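Local coordinates for protein internalin C2 (Listeria monocytogenes serotype 4b str. F2365, PDB 4FHO) that probably takes part in bacterial adhesion to host cells and their invasion, through a leucine-rich-repeat scaffold of the kind that binds other proteins, at residues T123-V128 with N145-I150; D119-Q124 with V139-L144; V41-L46 with I65-N70; F19-L24 with T57-I62. One frame throughout, in Å; residues are numbered along the deposited sequence.

From the N terminus, contact 4 opens first at residues 19-24 and contact 3 at 41-46; contact 4 then closes at 57-62 and contact 3 at 65-70, so the two cross. They touch through Phe19, and both tie the helical N-terminal cap to the same loop, between strands 51-53 and 73-75. Contacts 2 and 1 follow, starting from overlapping segments, 119-124 and 123-128, and closing in turn at 139-144 and 145-150. They share Thr123 and Gln124, and each closes a loop about one repeat long, joining successive coils at the end of the parallel sheet and in the turn beyond. Contacts 1 and 3 lie on opposite sides of the chain's centre, about 33 Å apart between centres.

Contact 1 of 4, residues T123-V128 with N145-I150; sequences TQITDV and NQITNI
Two torsions set the side chain of Asn145: CG stands anti to the carbonyl carbon, beside the backbone N (chi1 -72°), and the amide is turned at chi2 -58°, which carries OD1 into the preceding coil. This is the asparagine of the leucine-rich-repeat solenoid, whose amide stitches one coil to the next. OD1 lies 2.9 Å from Thr123 N, which approaches in the carbonyl plane on a lone pair, and it takes a second, weak bond from Ile125 N. One acceptor thus grips both ends of the turn 123-125. The other end of the amide, ND2, donates to the backbone oxygens of Leu120 and Leu142, so the buried group is satisfied from both sides and its flip is fixed. Backbone pairing follows at once: Gln146 N is 3.0 Å from Ile125 O, a nearly straight bond along the C=O axis. A CA-H contact from Thr126 to Gln146 O carries the pairing one step further.

Inward, Ile125 lays CG1 obliquely across the Asn145 amide, 3.6 Å from its CG. Ile147 lies side by side with Ile125, pointing the same way, and crosses Val128 at about a right angle; its CD1 is 3.7 Å from Val128 CG1. Asn145 itself touches Asn167, whose OD1 receives Ile147 N, so the same device recurs on the next coil.

Where the two segments diverge, water takes over from direct pairing. One molecule donates to Thr126 O and accepts from Asn149 N, and a second accepts from Val128 N, 2.8 Å away, and donates to Asn149 O.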
loop_
_atom_site.group_PDB
_atom_site.type_symbol
_atom_site.label_atom_id
_atom_site.label_comp_id
_atom_site.label_asym_id
_atom_site.label_seq_id
_atom_site.Cartn_x
_atom_site.Cartn_y
_atom_site.Cartn_z
ATOM N N THR A 123 -8.352 1.380 -5.337
ATOM C CA THR A 123 -7.568 0.829 -6.457
ATOM C C THR A 123 -8.336 -0.177 -7.312
ATOM O O THR A 123 -7.754 -0.810 -8.201
ATOM C CB THR A 123 -6.204 0.302 -5.988
ATOM O OG1 THR A 123 -6.371 -0.672 -4.956
ATOM C CG2 THR A 123 -5.362 1.490 -5.447
ATOM N N GLN A 124 -9.650 -0.267 -7.082
ATOM C CA GLN A 124 -10.543 -1.198 -7.778
ATOM C C GLN A 124 -10.093 -2.653 -7.661
ATOM O O GLN A 124 -10.300 -3.434 -8.589
ATOM C CB GLN A 124 -10.702 -0.815 -9.267
ATOM C CG GLN A 124 -11.130 0.618 -9.498
ATOM C CD GLN A 124 -11.200 1.008 -10.966
ATOM O OE1 GLN A 124 -11.423 0.179 -11.837
ATOM N NE2 GLN A 124 -11.018 2.269 -11.229
ATOM N N ILE A 125 -9.508 -3.023 -6.525
ATOM C CA ILE A 125 -9.094 -4.413 -6.279
ATOM C C ILE A 125 -10.218 -5.201 -5.608
ATOM O O ILE A 125 -11.054 -4.646 -4.871
ATOM C CB ILE A 125 -7.722 -4.520 -5.534
ATOM C CG1 ILE A 125 -7.738 -3.926 -4.119
ATOM C CG2 ILE A 125 -6.628 -3.862 -6.384
ATOM C CD1 ILE A 125 -6.404 -4.030 -3.392
ATOM N N THR A 126 -10.260 -6.493 -5.895
ATOM C CA THR A 126 -11.183 -7.433 -5.245
ATOM C C THR A 126 -10.474 -8.479 -4.382
ATOM O O THR A 126 -11.130 -9.163 -3.628
ATOM C CB THR A 126 -12.057 -8.146 -6.303
ATOM O OG1 THR A 126 -11.233 -8.951 -7.148
ATOM C CG2 THR A 126 -12.792 -7.114 -7.179
ATOM N N ASP A 127 -9.151 -8.571 -4.471
ATOM C CA ASP A 127 -8.383 -9.731 -4.030
ATOM C C ASP A 127 -7.039 -9.231 -3.478
ATOM O O ASP A 127 -6.347 -8.494 -4.162
ATOM C CB ASP A 127 -8.163 -10.623 -5.278
ATOM C CG ASP A 127 -7.525 -11.963 -4.973
ATOM O OD1 ASP A 127 -7.442 -12.374 -3.799
ATOM O OD2 ASP A 127 -7.140 -12.641 -5.950
ATOM N N VAL A 128 -6.664 -9.649 -2.275
ATOM C CA VAL A 128 -5.356 -9.271 -1.648
ATOM C C VAL A 128 -4.378 -10.465 -1.504
ATOM O O VAL A 128 -3.351 -10.373 -0.816
ATOM C CB VAL A 128 -5.553 -8.515 -0.307
ATOM C CG1 VAL A 128 -6.181 -7.150 -0.568
ATOM C CG2 VAL A 128 -6.361 -9.328 0.689
ATOM N N ASN A 145 -12.483 -0.490 -1.767
ATOM C CA ASN A 145 -12.310 -1.512 -2.787
ATOM C C ASN A 145 -13.529 -2.448 -2.736
ATOM O O ASN A 145 -14.592 -2.055 -2.241
ATOM C CB ASN A 145 -10.945 -2.177 -2.546
ATOM C CG ASN A 145 -9.792 -1.260 -2.919
ATOM O OD1 ASN A 145 -9.701 -0.830 -4.043
ATOM N ND2 ASN A 145 -8.931 -0.942 -1.966
ATOM N N GLN A 146 -13.420 -3.655 -3.281
ATOM C CA GLN A 146 -14.496 -4.652 -3.192
ATOM C C GLN A 146 -13.919 -5.976 -2.703
ATOM O O GLN A 146 -14.168 -7.023 -3.281
ATOM C CB GLN A 146 -15.213 -4.783 -4.546
ATOM C CG GLN A 146 -15.844 -3.468 -4.999
ATOM C CD GLN A 146 -16.551 -3.536 -6.338
ATOM O OE1 GLN A 146 -16.977 -4.599 -6.790
ATOM N NE2 GLN A 146 -16.683 -2.382 -6.981
ATOM N N ILE A 147 -13.154 -5.896 -1.613
ATOM C CA ILE A 147 -12.462 -7.028 -1.024
ATOM C C ILE A 147 -13.436 -7.759 -0.100
ATOM O O ILE A 147 -14.153 -7.138 0.692
ATOM C CB ILE A 147 -11.214 -6.583 -0.220
ATOM C CG1 ILE A 147 -10.170 -5.938 -1.163
ATOM C CG2 ILE A 147 -10.596 -7.773 0.544
ATOM C CD1 ILE A 147 -9.186 -5.030 -0.455
ATOM N N THR A 148 -13.449 -9.080 -0.211
ATOM C CA THR A 148 -14.252 -9.967 0.621
ATOM C C THR A 148 -13.371 -10.748 1.595
ATOM O O THR A 148 -13.610 -10.718 2.786
ATOM C CB THR A 148 -15.095 -10.925 -0.256
ATOM O OG1 THR A 148 -14.246 -11.629 -1.174
ATOM C CG2 THR A 148 -16.099 -10.142 -1.074
ATOM N N ASN A 149 -12.325 -11.397 1.090
ATOM C CA ASN A 149 -11.526 -12.361 1.850
ATOM C C ASN A 149 -10.245 -11.716 2.419
ATOM O O ASN A 149 -9.466 -11.165 1.662
ATOM C CB ASN A 149 -11.176 -13.546 0.925
ATOM C CG ASN A 149 -10.609 -14.748 1.661
ATOM O OD1 ASN A 149 -10.617 -14.819 2.893
ATOM N ND2 ASN A 149 -10.144 -15.723 0.900
ATOM N N ILE A 150 -10.057 -11.818 3.745
ATOM C CA ILE A 150 -8.863 -11.313 4.456
ATOM C C ILE A 150 -7.859 -12.454 4.747
ATOM O O ILE A 150 -6.790 -12.216 5.318
ATOM C CB ILE A 150 -9.260 -10.610 5.777
ATOM C CG1 ILE A 150 -10.224 -9.451 5.539
ATOM C CG2 ILE A 150 -8.068 -9.998 6.499
ATOM C CD1 ILE A 150 -10.519 -8.708 6.828
HETATM O O HOH W 1 -11.351 -11.002 -1.556
HETATM O O HOH W 2 -8.500 -11.381 -0.986
#

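Contact 2 of 4, residues D119-Q124 with V139-L144; sequences DLTSTQ and VLYLDL
This contact is a parallel pairing of successive coils in a leucine-rich-repeat solenoid, placed where the strands of the parallel sheet give way to the turn that leaves it. Asp119 and Tyr141 form the bridge, and Leu120 N is 2.9 Å from Tyr141 O, in the carbonyl plane. Two residues on, Ser122 N meets Asp143 O at 3.0 Å, nearly along the C=O axis, and the CA-H of Thr121 and of Ser122 point at Asp143 O and Leu144 O. Ser122 and Leu144 both have positive phi, so the coils bend together.

Leu120 and Leu142 lie side by side toward the interior, with Leu120 CD1 touching Leu142 CD2. On the other face Asp119, with CG anti to its backbone N (chi1 -171°), reaches forward along its own chain. OD1 accepts Thr121 N on its anti lone pair, making an Asx turn, and Thr121 OG1, 2.6 Å away, on its syn lone pair. The double grip fixes the carboxylate, whose plane is 35° from that of the Tyr141 ring it crosses obliquely; OD1 sits 3.4 Å from Tyr141 CB. A water donates both to Thr121 OG1 and to Asp143 OD2, so it spans the two coils, and Ser163 holds the same Asp143 oxygen from beyond, whereas Asp143 N is buried here without a hydrogen-bond partner.

A second water joins Gln124 N to Leu144 O. Strand 139-141 lies between strands 117-119 and 161-163: Leu140 touches Leu118 and Leu162, Tyr141 meets the ring of Tyr161, and Asp119 is backbone-bonded to Leu96 and Leu98 on the far side.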
loop_
_atom_site.group_PDB
_atom_site.type_symbol
_atom_site.label_atom_id
_atom_site.label_comp_id
_atom_site.label_asym_id
_atom_site.label_seq_id
_atom_site.Cartn_x
_atom_site.Cartn_y
_atom_site.Cartn_z
ATOM N N ASP A 119 -0.365 1.655 0.657
ATOM C CA ASP A 119 -1.688 2.288 0.507
ATOM C C ASP A 119 -2.319 1.896 -0.825
ATOM O O ASP A 119 -1.902 2.379 -1.888
ATOM C CB ASP A 119 -1.591 3.801 0.646
ATOM C CG ASP A 119 -2.954 4.497 0.718
ATOM O OD1 ASP A 119 -4.027 3.892 0.480
ATOM O OD2 ASP A 119 -2.948 5.695 1.016
ATOM N N LEU A 120 -3.361 1.068 -0.736
ATOM C CA LEU A 120 -4.131 0.596 -1.888
ATOM C C LEU A 120 -5.605 1.042 -1.839
ATOM O O LEU A 120 -6.483 0.410 -2.446
ATOM C CB LEU A 120 -4.002 -0.930 -2.019
ATOM C CG LEU A 120 -2.587 -1.466 -2.240
ATOM C CD1 LEU A 120 -2.626 -2.980 -2.074
ATOM C CD2 LEU A 120 -2.003 -1.037 -3.592
ATOM N N THR A 121 -5.855 2.175 -1.165
ATOM C CA THR A 121 -7.174 2.816 -1.117
ATOM C C THR A 121 -7.709 3.117 -2.525
ATOM O O THR A 121 -6.993 3.659 -3.316
ATOM C CB THR A 121 -7.122 4.115 -0.285
ATOM O OG1 THR A 121 -6.612 3.818 1.037
ATOM C CG2 THR A 121 -8.511 4.773 -0.206
ATOM N N SER A 122 -8.939 2.709 -2.825
ATOM C CA SER A 122 -9.620 3.044 -4.100
ATOM C C SER A 122 -8.803 2.634 -5.321
ATOM O O SER A 122 -8.491 3.472 -6.161
ATOM C CB SER A 122 -9.951 4.555 -4.159
ATOM O OG SER A 122 -10.686 4.955 -3.032
ATOM N N THR A 123 -8.352 1.380 -5.337
ATOM C CA THR A 123 -7.568 0.829 -6.457
ATOM C C THR A 123 -8.336 -0.177 -7.312
ATOM O O THR A 123 -7.754 -0.810 -8.201
ATOM C CB THR A 123 -6.204 0.302 -5.988
ATOM O OG1 THR A 123 -6.371 -0.672 -4.956
ATOM C CG2 THR A 123 -5.362 1.490 -5.447
ATOM N N GLN A 124 -9.650 -0.267 -7.082
ATOM C CA GLN A 124 -10.543 -1.198 -7.778
ATOM C C GLN A 124 -10.093 -2.653 -7.661
ATOM O O GLN A 124 -10.300 -3.434 -8.589
ATOM C CB GLN A 124 -10.702 -0.815 -9.267
ATOM C CG GLN A 124 -11.130 0.618 -9.498
ATOM C CD GLN A 124 -11.200 1.008 -10.966
ATOM O OE1 GLN A 124 -11.423 0.179 -11.837
ATOM N NE2 GLN A 124 -11.018 2.269 -11.229
ATOM N N VAL A 139 1.820 -1.022 8.077
ATOM C CA VAL A 139 0.687 -0.140 7.801
ATOM C C VAL A 139 0.086 -0.551 6.445
ATOM O O VAL A 139 0.775 -0.538 5.407
ATOM C CB VAL A 139 1.146 1.337 7.818
ATOM C CG1 VAL A 139 -0.013 2.306 7.548
ATOM C CG2 VAL A 139 1.788 1.673 9.170
ATOM N N LEU A 140 -1.192 -0.927 6.460
ATOM C CA LEU A 140 -1.889 -1.345 5.261
ATOM C C LEU A 140 -3.228 -0.639 5.144
ATOM O O LEU A 140 -4.048 -0.751 6.047
ATOM C CB LEU A 140 -2.063 -2.866 5.261
ATOM C CG LEU A 140 -2.721 -3.481 4.019
ATOM C CD1 LEU A 140 -2.024 -3.081 2.704
ATOM C CD2 LEU A 140 -2.788 -5.002 4.148
ATOM N N TYR A 141 -3.431 0.094 4.044
ATOM C CA TYR A 141 -4.737 0.674 3.711
ATOM C C TYR A 141 -5.359 -0.084 2.542
ATOM O O TYR A 141 -4.827 -0.066 1.436
ATOM C CB TYR A 141 -4.630 2.155 3.342
ATOM C CG TYR A 141 -3.893 3.056 4.303
ATOM C CD1 TYR A 141 -2.500 3.189 4.245
ATOM C CD2 TYR A 141 -4.587 3.841 5.242
ATOM C CE1 TYR A 141 -1.812 4.053 5.120
ATOM C CE2 TYR A 141 -3.908 4.694 6.126
ATOM C CZ TYR A 141 -2.525 4.800 6.055
ATOM O OH TYR A 141 -1.848 5.639 6.902
ATOM N N LEU A 142 -6.522 -0.683 2.780
ATOM C CA LEU A 142 -7.288 -1.401 1.757
ATOM C C LEU A 142 -8.700 -0.832 1.532
ATOM O O LEU A 142 -9.533 -1.488 0.925
ATOM C CB LEU A 142 -7.362 -2.874 2.166
ATOM C CG LEU A 142 -6.038 -3.649 2.127
ATOM C CD1 LEU A 142 -6.228 -5.091 2.612
ATOM C CD2 LEU A 142 -5.384 -3.664 0.750
ATOM N N ASP A 143 -8.931 0.413 1.958
ATOM C CA ASP A 143 -10.270 1.025 1.977
ATOM C C ASP A 143 -10.809 1.300 0.594
ATOM O O ASP A 143 -10.037 1.549 -0.308
ATOM C CB ASP A 143 -10.253 2.374 2.709
ATOM C CG ASP A 143 -9.684 2.255 4.090
ATOM O OD1 ASP A 143 -10.429 1.908 5.016
ATOM O OD2 ASP A 143 -8.461 2.432 4.219
ATOM N N LEU A 144 -12.134 1.253 0.451
ATOM C CA LEU A 144 -12.832 1.701 -0.772
ATOM C C LEU A 144 -12.492 0.810 -1.998
ATOM O O LEU A 144 -12.226 1.291 -3.091
ATOM C CB LEU A 144 -12.584 3.194 -1.034
ATOM C CG LEU A 144 -13.028 4.161 0.092
ATOM C CD1 LEU A 144 -12.258 5.486 0.078
ATOM C CD2 LEU A 144 -14.506 4.391 -0.094
HETATM O O HOH W 3 -7.846 4.981 3.196
HETATM O O HOH W 4 -11.960 0.888 -5.777
#

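Contact 3 of 4, residues V41-L46 with I65-N70; sequences VTQADL and IQYLNN
Segment 65-70 starts as a short 3-10 turn in the first loop of the leucine-rich-repeat region, and it docks against helix 43-47 of the N-terminal cap, whose start is secured by a capping box: Asp45 N donates to Thr42 OG1, and Asp45 OD2 takes Thr42 N on its anti lone pair. Ile65 opens the turn, its O receiving Leu68 N at 2.9 Å. Gln66 makes no contact with the helix segment; its CG lies over one face of the Tyr67 ring, toward the rim.

At Tyr67 the contact proper begins. Its CB bond heads for the helix while the ring leads away, so the touching atom is CB, 3.7 Å from Leu46 CD1; the two side chains run alongside each other. Gln43, with CG anti to its N (chi1 -177°) but the chain bent at chi2 (53°), brings NE2 to 3.0 Å from Tyr67 O. The oxygen lies nearly in the amide plane, and the N-H points almost straight at it. Ile9 N holds the other end of the amide through OE1, so its rotation is fixed from two sides.

Leu68, at the centre of an inverse gamma turn, crosses Leu46 at about a right angle, CD2 against CD2 at 3.7 Å, and also touches Leu52. Asn69 ND2 lies 3.3 Å from Gln43 NE2, two donors that do not bond each other, their amide planes 52° apart; Asp47 OD1 accepts from both, weakly from Gln43, and Glu7 O also takes Asn69 ND2. Finally, Asn70 ND2 donates to Asp47 O.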
loop_
_atom_site.group_PDB
_atom_site.type_symbol
_atom_site.label_atom_id
_atom_site.label_comp_id
_atom_site.label_asym_id
_atom_site.label_seq_id
_atom_site.Cartn_x
_atom_site.Cartn_y
_atom_site.Cartn_z
ATOM N N VAL A 41 20.822 12.005 -17.713
ATOM C CA VAL A 41 21.191 11.512 -16.375
ATOM C C VAL A 41 22.062 10.261 -16.521
ATOM O O VAL A 41 21.940 9.513 -17.514
ATOM C CB VAL A 41 19.964 11.219 -15.490
ATOM C CG1 VAL A 41 19.290 12.519 -15.100
ATOM C CG2 VAL A 41 18.985 10.292 -16.190
ATOM N N THR A 42 22.979 10.079 -15.563
ATOM C CA THR A 42 23.769 8.843 -15.435
ATOM C C THR A 42 22.962 7.870 -14.575
ATOM O O THR A 42 21.951 8.259 -13.966
ATOM C CB THR A 42 25.137 9.096 -14.765
ATOM O OG1 THR A 42 24.942 9.577 -13.428
ATOM C CG2 THR A 42 25.937 10.132 -15.545
ATOM N N GLN A 43 23.409 6.615 -14.526
ATOM C CA GLN A 43 22.838 5.628 -13.602
ATOM C C GLN A 43 23.074 6.016 -12.135
ATOM O O GLN A 43 22.197 5.779 -11.297
ATOM C CB GLN A 43 23.362 4.211 -13.885
ATOM C CG GLN A 43 22.760 3.105 -13.016
ATOM C CD GLN A 43 21.236 3.091 -13.029
ATOM O OE1 GLN A 43 20.611 3.082 -14.094
ATOM N NE2 GLN A 43 20.634 3.097 -11.843
ATOM N N ALA A 44 24.237 6.613 -11.842
ATOM C CA ALA A 44 24.536 7.176 -10.506
ATOM C C ALA A 44 23.516 8.227 -10.023
ATOM O O ALA A 44 23.182 8.246 -8.835
ATOM C CB ALA A 44 25.942 7.759 -10.466
ATOM N N ASP A 45 23.034 9.084 -10.933
ATOM C CA ASP A 45 21.966 10.066 -10.612
ATOM C C ASP A 45 20.675 9.357 -10.224
ATOM O O ASP A 45 20.030 9.725 -9.246
ATOM C CB ASP A 45 21.644 10.985 -11.797
ATOM C CG ASP A 45 22.801 11.867 -12.196
ATOM O OD1 ASP A 45 23.194 12.729 -11.386
ATOM O OD2 ASP A 45 23.294 11.707 -13.330
ATOM N N LEU A 46 20.316 8.337 -11.006
ATOM C CA LEU A 46 19.145 7.496 -10.720
ATOM C C LEU A 46 19.302 6.714 -9.405
ATOM O O LEU A 46 18.360 6.648 -8.621
ATOM C CB LEU A 46 18.855 6.554 -11.902
ATOM C CG LEU A 46 18.508 7.188 -13.259
ATOM C CD1 LEU A 46 18.116 6.128 -14.266
ATOM C CD2 LEU A 46 17.360 8.184 -13.116
ATOM N N ILE A 65 10.958 3.415 -13.757
ATOM C CA ILE A 65 11.108 3.240 -12.302
ATOM C C ILE A 65 12.039 2.079 -11.949
ATOM O O ILE A 65 12.741 2.153 -10.925
ATOM C CB ILE A 65 9.726 3.124 -11.575
ATOM C CG1 ILE A 65 9.804 3.615 -10.138
ATOM C CG2 ILE A 65 9.192 1.702 -11.587
ATOM C CD1 ILE A 65 9.791 5.114 -10.033
ATOM N N GLN A 66 12.078 1.043 -12.808
ATOM C CA GLN A 66 12.958 -0.115 -12.631
ATOM C C GLN A 66 14.439 0.230 -12.426
ATOM O O GLN A 66 15.167 -0.543 -11.798
ATOM C CB GLN A 66 12.791 -1.143 -13.788
ATOM C CG GLN A 66 13.247 -0.722 -15.178
ATOM C CD GLN A 66 12.165 -0.116 -16.052
ATOM O OE1 GLN A 66 11.323 0.655 -15.582
ATOM N NE2 GLN A 66 12.213 -0.427 -17.351
ATOM N N TYR A 67 14.863 1.384 -12.962
ATOM C CA TYR A 67 16.248 1.872 -12.844
ATOM C C TYR A 67 16.531 2.562 -11.513
ATOM O O TYR A 67 17.697 2.782 -11.179
ATOM C CB TYR A 67 16.618 2.798 -14.019
ATOM C CG TYR A 67 16.469 2.138 -15.363
ATOM C CD1 TYR A 67 17.363 1.131 -15.770
ATOM C CD2 TYR A 67 15.429 2.485 -16.236
ATOM C CE1 TYR A 67 17.211 0.483 -16.997
ATOM C CE2 TYR A 67 15.292 1.870 -17.477
ATOM C CZ TYR A 67 16.186 0.868 -17.855
ATOM O OH TYR A 67 16.041 0.251 -19.075
ATOM N N LEU A 68 15.489 2.897 -10.751
ATOM C CA LEU A 68 15.662 3.522 -9.440
ATOM C C LEU A 68 15.902 2.420 -8.386
ATOM O O LEU A 68 15.019 2.118 -7.575
ATOM C CB LEU A 68 14.472 4.440 -9.118
ATOM C CG LEU A 68 14.086 5.455 -10.207
ATOM C CD1 LEU A 68 12.973 6.348 -9.691
ATOM C CD2 LEU A 68 15.258 6.300 -10.663
ATOM N N ASN A 69 17.121 1.857 -8.400
ATOM C CA ASN A 69 17.488 0.689 -7.559
ATOM C C ASN A 69 17.321 0.933 -6.055
ATOM O O ASN A 69 16.798 0.077 -5.351
ATOM C CB ASN A 69 18.924 0.213 -7.822
ATOM C CG ASN A 69 19.133 -0.277 -9.235
ATOM O OD1 ASN A 69 18.506 -1.248 -9.676
ATOM N ND2 ASN A 69 20.009 0.401 -9.961
ATOM N N ASN A 70 17.737 2.115 -5.592
ATOM C CA ASN A 70 17.738 2.465 -4.169
ATOM C C ASN A 70 16.506 3.273 -3.724
ATOM O O ASN A 70 16.546 3.890 -2.656
ATOM C CB ASN A 70 19.041 3.218 -3.825
ATOM C CG ASN A 70 20.283 2.413 -4.177
ATOM O OD1 ASN A 70 20.312 1.202 -3.982
ATOM N ND2 ASN A 70 21.298 3.078 -4.722
#

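Contact 4 of 4, residues F19-L24 with T57-I62; sequences FPDPAL and TGVTTI
Val59 forms the apolar centre, reaching across to the first turn of helix 22-31: its CG2, anti to the carbonyl carbon, lies 3.7 Å from Ala23 CB and at longer range from Leu24 CB. Leu24, with CG anti to its backbone N (chi1 -163°), sends CD2 over the backbone of Ile62, 3.7 Å from its CA. At one margin Ala23 CB rests 3.2 Å from Thr57 O, a close approach, while OG1 of Thr57 is taken up by Ala54 O.

Outward, the buried carboxylate of Asp21 crosses Val59 at about a right angle and divides its two oxygens. OD2 receives Thr60 N at 2.7 Å, from above the carboxylate plane, and a weak bond from Thr61 N. OD1 turns back to its own chain and accepts weakly from Ala23 N and Leu24 N. One strong and three weak backbone N-H bonds, at a helix start, would tend to stabilise the negative charge. At the polar edge a water accepts from Asp21 N and donates to Thr61 O.

Asp21 is thus a helix N-cap that also binds a neighbouring turn; it joins the helical cap to the leucine-rich repeats, two parts whose fusion is characteristic of internalins.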
loop_
_atom_site.group_PDB
_atom_site.type_symbol
_atom_site.label_atom_id
_atom_site.label_comp_id
_atom_site.label_asym_id
_atom_site.label_seq_id
_atom_site.Cartn_x
_atom_site.Cartn_y
_atom_site.Cartn_z
ATOM N N PHE A 19 12.004 7.800 -18.720
ATOM C CA PHE A 19 10.673 7.982 -18.115
ATOM C C PHE A 19 9.761 8.634 -19.157
ATOM O O PHE A 19 9.716 9.873 -19.250
ATOM C CB PHE A 19 10.767 8.842 -16.863
ATOM C CG PHE A 19 11.614 8.241 -15.787
ATOM C CD1 PHE A 19 11.054 7.388 -14.836
ATOM C CD2 PHE A 19 12.984 8.514 -15.719
ATOM C CE1 PHE A 19 11.841 6.828 -13.833
ATOM C CE2 PHE A 19 13.776 7.945 -14.720
ATOM C CZ PHE A 19 13.202 7.097 -13.777
ATOM N N PRO A 20 9.067 7.810 -19.981
ATOM C CA PRO A 20 8.238 8.404 -21.047
ATOM C C PRO A 20 7.028 9.230 -20.585
ATOM O O PRO A 20 6.607 10.117 -21.309
ATOM C CB PRO A 20 7.825 7.191 -21.899
ATOM C CG PRO A 20 8.046 6.006 -21.038
ATOM C CD PRO A 20 9.219 6.355 -20.181
ATOM N N ASP A 21 6.510 8.969 -19.389
ATOM C CA ASP A 21 5.430 9.780 -18.821
ATOM C C ASP A 21 5.966 11.178 -18.435
ATOM O O ASP A 21 6.813 11.253 -17.554
ATOM C CB ASP A 21 4.833 9.091 -17.598
ATOM C CG ASP A 21 3.544 9.706 -17.167
ATOM O OD1 ASP A 21 3.590 10.805 -16.563
ATOM O OD2 ASP A 21 2.481 9.083 -17.411
ATOM N N PRO A 22 5.461 12.272 -19.064
ATOM C CA PRO A 22 5.982 13.623 -18.745
ATOM C C PRO A 22 5.891 14.042 -17.273
ATOM O O PRO A 22 6.824 14.687 -16.775
ATOM C CB PRO A 22 5.137 14.557 -19.631
ATOM C CG PRO A 22 4.669 13.698 -20.738
ATOM C CD PRO A 22 4.429 12.352 -20.113
ATOM N N ALA A 23 4.809 13.660 -16.589
ATOM C CA ALA A 23 4.655 13.946 -15.145
ATOM C C ALA A 23 5.725 13.256 -14.302
ATOM O O ALA A 23 6.319 13.868 -13.407
ATOM C CB ALA A 23 3.267 13.541 -14.652
ATOM N N LEU A 24 5.993 11.995 -14.605
ATOM C CA LEU A 24 7.001 11.242 -13.861
ATOM C C LEU A 24 8.416 11.705 -14.219
ATOM O O LEU A 24 9.262 11.820 -13.333
ATOM C CB LEU A 24 6.839 9.735 -14.071
ATOM C CG LEU A 24 7.538 8.831 -13.056
ATOM C CD1 LEU A 24 6.988 9.075 -11.659
ATOM C CD2 LEU A 24 7.368 7.371 -13.442
ATOM N N THR A 57 -0.851 14.185 -10.655
ATOM C CA THR A 57 -0.197 14.836 -11.803
ATOM C C THR A 57 -0.453 14.133 -13.137
ATOM O O THR A 57 0.201 14.443 -14.119
ATOM C CB THR A 57 1.326 14.944 -11.586
ATOM O OG1 THR A 57 1.862 13.625 -11.334
ATOM C CG2 THR A 57 1.655 15.867 -10.414
ATOM N N GLY A 58 -1.410 13.219 -13.180
ATOM C CA GLY A 58 -1.783 12.561 -14.414
ATOM C C GLY A 58 -0.820 11.498 -14.917
ATOM O O GLY A 58 -0.807 11.249 -16.096
ATOM N N VAL A 59 -0.079 10.828 -14.025
ATOM C CA VAL A 59 0.834 9.730 -14.413
ATOM C C VAL A 59 0.010 8.532 -14.909
ATOM O O VAL A 59 -0.901 8.086 -14.235
ATOM C CB VAL A 59 1.750 9.266 -13.259
ATOM C CG1 VAL A 59 2.621 8.070 -13.666
ATOM C CG2 VAL A 59 2.605 10.430 -12.756
ATOM N N THR A 60 0.298 8.077 -16.119
ATOM C CA THR A 60 -0.344 6.891 -16.715
ATOM C C THR A 60 0.570 5.679 -16.868
ATOM O O THR A 60 0.071 4.595 -17.097
ATOM C CB THR A 60 -0.991 7.210 -18.071
ATOM O OG1 THR A 60 -0.002 7.664 -19.005
ATOM C CG2 THR A 60 -2.020 8.275 -17.887
ATOM N N THR A 61 1.884 5.861 -16.764
ATOM C CA THR A 61 2.839 4.755 -16.813
ATOM C C THR A 61 4.060 5.079 -15.970
ATOM O O THR A 61 4.540 6.221 -15.973
ATOM C CB THR A 61 3.278 4.425 -18.256
ATOM O OG1 THR A 61 4.298 3.418 -18.229
ATOM C CG2 THR A 61 3.817 5.656 -18.965
ATOM N N ILE A 62 4.550 4.061 -15.261
ATOM C CA ILE A 62 5.736 4.183 -14.413
ATOM C C ILE A 62 6.960 3.499 -15.028
ATOM O O ILE A 62 7.908 3.193 -14.315
ATOM C CB ILE A 62 5.468 3.709 -12.961
ATOM C CG1 ILE A 62 5.076 2.224 -12.889
ATOM C CG2 ILE A 62 4.416 4.643 -12.334
ATOM C CD1 ILE A 62 5.046 1.657 -11.488
HETATM O O HOH W 5 7.049 6.973 -17.309
#